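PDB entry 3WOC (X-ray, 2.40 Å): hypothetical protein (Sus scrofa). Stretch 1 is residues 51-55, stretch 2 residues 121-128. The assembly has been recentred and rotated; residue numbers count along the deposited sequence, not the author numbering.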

ATOM      1  N   LYS A  51       7.692   1.491   8.730  1.00 38.61           N
ATOM      2  CA  LYS A  51       8.055   1.490   7.316  1.00 38.35           C
ATOM      3  C   LYS A  51       8.128   0.056   6.811  1.00 37.98           C
ATOM      4  O   LYS A  51       8.826  -0.780   7.392  1.00 38.10           O
ATOM      5  CB  LYS A  51       9.408   2.171   7.111  1.00 38.46           C
ATOM      6  CG  LYS A  51       9.822   2.338   5.650  1.00 38.96           C
ATOM      7  CD  LYS A  51       9.631   3.769   5.165  1.00 39.44           C
ATOM      8  CE  LYS A  51      10.716   4.697   5.709  1.00 39.47           C
ATOM      9  NZ  LYS A  51      12.087   4.273   5.306  1.00 39.48           N
ATOM     10  N   TYR A  52       7.408  -0.225   5.731  1.00 37.44           N
ATOM     11  CA  TYR A  52       7.393  -1.567   5.165  1.00 36.96           C
ATOM     12  C   TYR A  52       7.979  -1.627   3.762  1.00 36.59           C
ATOM     13  O   TYR A  52       7.314  -1.297   2.782  1.00 36.45           O
ATOM     14  CB  TYR A  52       5.983  -2.167   5.215  1.00 36.91           C
ATOM     15  CG  TYR A  52       5.492  -2.399   6.629  1.00 36.68           C
ATOM     16  CD1 TYR A  52       6.170  -3.263   7.486  1.00 36.08           C
ATOM     17  CD2 TYR A  52       4.357  -1.748   7.110  1.00 36.30           C
ATOM     18  CE1 TYR A  52       5.729  -3.478   8.779  1.00 36.44           C
ATOM     19  CE2 TYR A  52       3.911  -1.955   8.408  1.00 36.22           C
ATOM     20  CZ  TYR A  52       4.601  -2.824   9.235  1.00 36.63           C
ATOM     21  OH  TYR A  52       4.172  -3.041  10.522  1.00 36.96           O
ATOM     22  N   GLY A  53       9.236  -2.053   3.690  1.00 36.37           N
ATOM     23  CA  GLY A  53       9.935  -2.241   2.427  1.00 36.12           C
ATOM     24  C   GLY A  53      11.406  -1.912   2.554  1.00 36.04           C
ATOM     25  O   GLY A  53      11.986  -2.028   3.635  1.00 35.78           O
ATOM     26  N   ILE A  54      12.003  -1.495   1.440  1.00 36.12           N
ATOM     27  CA  ILE A  54      13.425  -1.159   1.383  1.00 36.22           C
ATOM     28  C   ILE A  54      13.625   0.351   1.554  1.00 36.40           C
ATOM     29  O   ILE A  54      12.978   1.137   0.858  1.00 36.36           O
ATOM     30  CB  ILE A  54      14.088  -1.675   0.064  1.00 36.20           C
ATOM     31  CG1 ILE A  54      14.289  -3.191   0.115  1.00 36.12           C
ATOM     32  CG2 ILE A  54      15.439  -1.006  -0.204  1.00 35.77           C
ATOM     33  CD1 ILE A  54      13.104  -3.984  -0.355  1.00 36.24           C
ATOM     34  N   PRO A  55      14.520   0.753   2.485  1.00 36.53           N
ATOM     35  CA  PRO A  55      14.861   2.157   2.735  1.00 36.65           C
ATOM     36  C   PRO A  55      15.324   2.878   1.476  1.00 36.78           C
ATOM     37  O   PRO A  55      15.941   2.265   0.603  1.00 36.74           O
ATOM     38  CB  PRO A  55      16.026   2.063   3.726  1.00 36.72           C
ATOM     39  CG  PRO A  55      15.832   0.767   4.413  1.00 36.75           C
ATOM     40  CD  PRO A  55      15.274  -0.155   3.372  1.00 36.57           C
TER
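Stretch 2, residues 121-128: QFWLYGIT

Stretch 1 is short and mostly extended: Tyr52 and Gly53 are in strand conformation, with phi/psi of -116/100 and 146/-152, and the chain continues through Ile54 and Pro55 as loop. Stretch 2 enters as the end of a strand at Gln121 and Phe122, reverses direction through Trp123, Leu124 and Tyr125, and returns through Gly126 and Ile127 to a corner at Thr128. Two backbone hydrogen bonds close this hairpin-like loop: Trp123 N to Gly126 O at 3.1 Å, and Thr128 N to Gln121 O at 2.8 Å. The base of the loop is tied further by side chains, since Gln121 NE2 donates to Thr128 OG1 at 2.8 Å, with an N-H...acceptor angle of 136°, and Thr128 OG1 makes a weak bond to Gln121 O at 3.1 Å.

Because stretch 2 doubles back, no single direction or crossing angle describes its course over stretch 1. The register is better given by two nearest CA pairs: Gly53 CA lies 5.5 Å from Phe122 CA, and Ile54 CA lies 5.2 Å from Gly126 CA. Thus consecutive residues of stretch 1 meet different limbs of the loop. No hydrogen bond crosses between the stretches, so the two segments are not paired here as neighbouring strands; the contact, which buries 309 Å² summed over both sides, rests on packing.

Ile54 contributes the most to that area, with 106 Å² covered. Its CA-to-CB bond points toward stretch 2, and chi1 of -75° (m) with chi2 of 87° (p) places the side chain against the turn, where much of what it meets is backbone carbonyl. Ile54 CD1 is 3.4 Å from Trp123 O and also 3.4 Å from Gly126 O; Ile54 CG1 is 3.5 Å from Leu124 O, and Ile54 CB is 3.9 Å from Tyr125 O. These are van der Waals contacts to the main chain of the loop. The side chains of Trp123, Leu124 and Tyr125 take little part: their CA-to-CB bonds point away, and none comes nearer than 5.4 Å to stretch 1.

Phe122 supplies the principal side-chain surface of stretch 2. Its CA-to-CB bond points toward stretch 1, and with chi1 of 65° (p) one ring face covers Gly53. Gly53 CA is 3.6 Å from Phe122 CG and 3.8 Å from the ring centroid, only 18° off the ring normal, which identifies a CH-pi contact. Ile54 CD1 approaches the same ring obliquely, 3.6 Å from Phe122 CD1.

The backbone angles of Gly53 by themselves call for glycine, because a CB would be jammed against Tyr52 O. An ideal CB would also lie 3.9 Å from Ile127 CG1. The side chain of Ile127 leaves its backbone sideways, but its end comes nearer, bringing Ile127 CD1 to 4.0 Å from Tyr52 O. Tyr52 itself contributes chiefly backbone, as the end of its side chain leads away from stretch 2.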

ATOM      1  N   GLN A 121       5.279  -8.597   0.132  1.00 24.76           N
ATOM      2  CA  GLN A 121       6.618  -9.146   0.053  1.00 24.86           C
ATOM      3  C   GLN A 121       7.550  -8.055  -0.476  1.00 24.97           C
ATOM      4  O   GLN A 121       7.194  -7.328  -1.406  1.00 24.93           O
ATOM      5  CB  GLN A 121       6.607 -10.346  -0.900  1.00 24.71           C
ATOM      6  CG  GLN A 121       7.943 -11.053  -1.096  1.00 24.89           C
ATOM      7  CD  GLN A 121       7.918 -12.021  -2.260  1.00 25.14           C
ATOM      8  OE1 GLN A 121       8.037 -13.233  -2.076  1.00 25.89           O
ATOM      9  NE2 GLN A 121       7.739 -11.496  -3.470  1.00 25.36           N
ATOM     10  N   PHE A 122       8.729  -7.936   0.126  1.00 25.06           N
ATOM     11  CA  PHE A 122       9.758  -7.015  -0.368  1.00 25.42           C
ATOM     12  C   PHE A 122      11.135  -7.667  -0.365  1.00 25.79           C
ATOM     13  O   PHE A 122      11.391  -8.585   0.418  1.00 26.03           O
ATOM     14  CB  PHE A 122       9.759  -5.691   0.408  1.00 25.05           C
ATOM     15  CG  PHE A 122      10.127  -5.818   1.861  1.00 24.66           C
ATOM     16  CD1 PHE A 122      11.458  -5.804   2.263  1.00 24.36           C
ATOM     17  CD2 PHE A 122       9.137  -5.911   2.836  1.00 24.50           C
ATOM     18  CE1 PHE A 122      11.800  -5.905   3.606  1.00 23.27           C
ATOM     19  CE2 PHE A 122       9.470  -6.012   4.172  1.00 23.91           C
ATOM     20  CZ  PHE A 122      10.805  -6.005   4.558  1.00 24.25           C
ATOM     21  N   TRP A 123      12.025  -7.200  -1.236  1.00 26.15           N
ATOM     22  CA  TRP A 123      13.309  -7.880  -1.394  1.00 26.46           C
ATOM     23  C   TRP A 123      14.519  -6.956  -1.599  1.00 26.66           C
ATOM     24  O   TRP A 123      15.241  -6.658  -0.641  1.00 27.44           O
ATOM     25  CB  TRP A 123      13.197  -8.972  -2.475  1.00 26.49           C
ATOM     26  CG  TRP A 123      14.489  -9.600  -2.888  1.00 26.58           C
ATOM     27  CD1 TRP A 123      15.407 -10.211  -2.077  1.00 26.59           C
ATOM     28  CD2 TRP A 123      15.003  -9.697  -4.222  1.00 26.54           C
ATOM     29  NE1 TRP A 123      16.465 -10.671  -2.826  1.00 26.68           N
ATOM     30  CE2 TRP A 123      16.244 -10.371  -4.144  1.00 26.54           C
ATOM     31  CE3 TRP A 123      14.539  -9.275  -5.476  1.00 26.22           C
ATOM     32  CZ2 TRP A 123      17.029 -10.631  -5.273  1.00 26.73           C
ATOM     33  CZ3 TRP A 123      15.320  -9.533  -6.600  1.00 26.58           C
ATOM     34  CH2 TRP A 123      16.552 -10.206  -6.489  1.00 26.60           C
ATOM     35  N   LEU A 124      14.750  -6.502  -2.825  1.00 26.33           N
ATOM     36  CA  LEU A 124      16.031  -5.870  -3.146  1.00 26.23           C
ATOM     37  C   LEU A 124      15.936  -4.346  -3.228  1.00 25.92           C
ATOM     38  O   LEU A 124      16.563  -3.632  -2.444  1.00 25.98           O
ATOM     39  CB  LEU A 124      16.588  -6.464  -4.448  1.00 26.09           C
ATOM     40  CG  LEU A 124      17.857  -5.935  -5.115  1.00 26.10           C
ATOM     41  CD1 LEU A 124      19.106  -6.167  -4.272  1.00 26.20           C
ATOM     42  CD2 LEU A 124      17.986  -6.629  -6.455  1.00 26.36           C
ATOM     43  N   TYR A 125      15.139  -3.866  -4.177  1.00 25.61           N
ATOM     44  CA  TYR A 125      14.987  -2.436  -4.416  1.00 25.39           C
ATOM     45  C   TYR A 125      13.653  -1.921  -3.893  1.00 25.09           C
ATOM     46  O   TYR A 125      13.475  -0.718  -3.708  1.00 25.14           O
ATOM     47  CB  TYR A 125      15.105  -2.135  -5.909  1.00 25.55           C
ATOM     48  CG  TYR A 125      16.420  -2.554  -6.524  1.00 25.79           C
ATOM     49  CD1 TYR A 125      16.450  -3.350  -7.668  1.00 26.04           C
ATOM     50  CD2 TYR A 125      17.638  -2.155  -5.964  1.00 25.66           C
ATOM     51  CE1 TYR A 125      17.655  -3.731  -8.244  1.00 25.91           C
ATOM     52  CE2 TYR A 125      18.844  -2.535  -6.528  1.00 26.00           C
ATOM     53  CZ  TYR A 125      18.846  -3.324  -7.666  1.00 26.02           C
ATOM     54  OH  TYR A 125      20.041  -3.700  -8.229  1.00 26.91           O
ATOM     55  N   GLY A 126      12.718  -2.832  -3.656  1.00 24.51           N
ATOM     56  CA  GLY A 126      11.405  -2.435  -3.193  1.00 23.81           C
ATOM     57  C   GLY A 126      10.460  -3.587  -2.999  1.00 23.26           C
ATOM     58  O   GLY A 126      10.884  -4.722  -2.786  1.00 23.40           O
ATOM     59  N   ILE A 127       9.171  -3.272  -3.067  1.00 22.72           N
ATOM     60  CA  ILE A 127       8.099  -4.242  -2.879  1.00 21.85           C
ATOM     61  C   ILE A 127       7.972  -5.099  -4.130  1.00 21.51           C
ATOM     62  O   ILE A 127       7.989  -4.582  -5.248  1.00 21.31           O
ATOM     63  CB  ILE A 127       6.762  -3.520  -2.555  1.00 21.90           C
ATOM     64  CG1 ILE A 127       6.792  -2.981  -1.120  1.00 21.63           C
ATOM     65  CG2 ILE A 127       5.546  -4.433  -2.776  1.00 21.20           C
ATOM     66  CD1 ILE A 127       5.847  -1.820  -0.880  1.00 22.13           C
ATOM     67  N   THR A 128       7.845  -6.407  -3.924  1.00 21.06           N
ATOM     68  CA  THR A 128       7.766  -7.378  -5.014  1.00 20.77           C
ATOM     69  C   THR A 128       6.394  -8.037  -5.105  1.00 20.57           C
ATOM     70  O   THR A 128       6.051  -8.632  -6.125  1.00 20.54           O
ATOM     71  CB  THR A 128       8.843  -8.476  -4.865  1.00 20.69           C
ATOM     72  OG1 THR A 128       8.856  -8.953  -3.515  1.00 20.36           O
ATOM     73  CG2 THR A 128      10.211  -7.928  -5.203  1.00 20.45           C
TER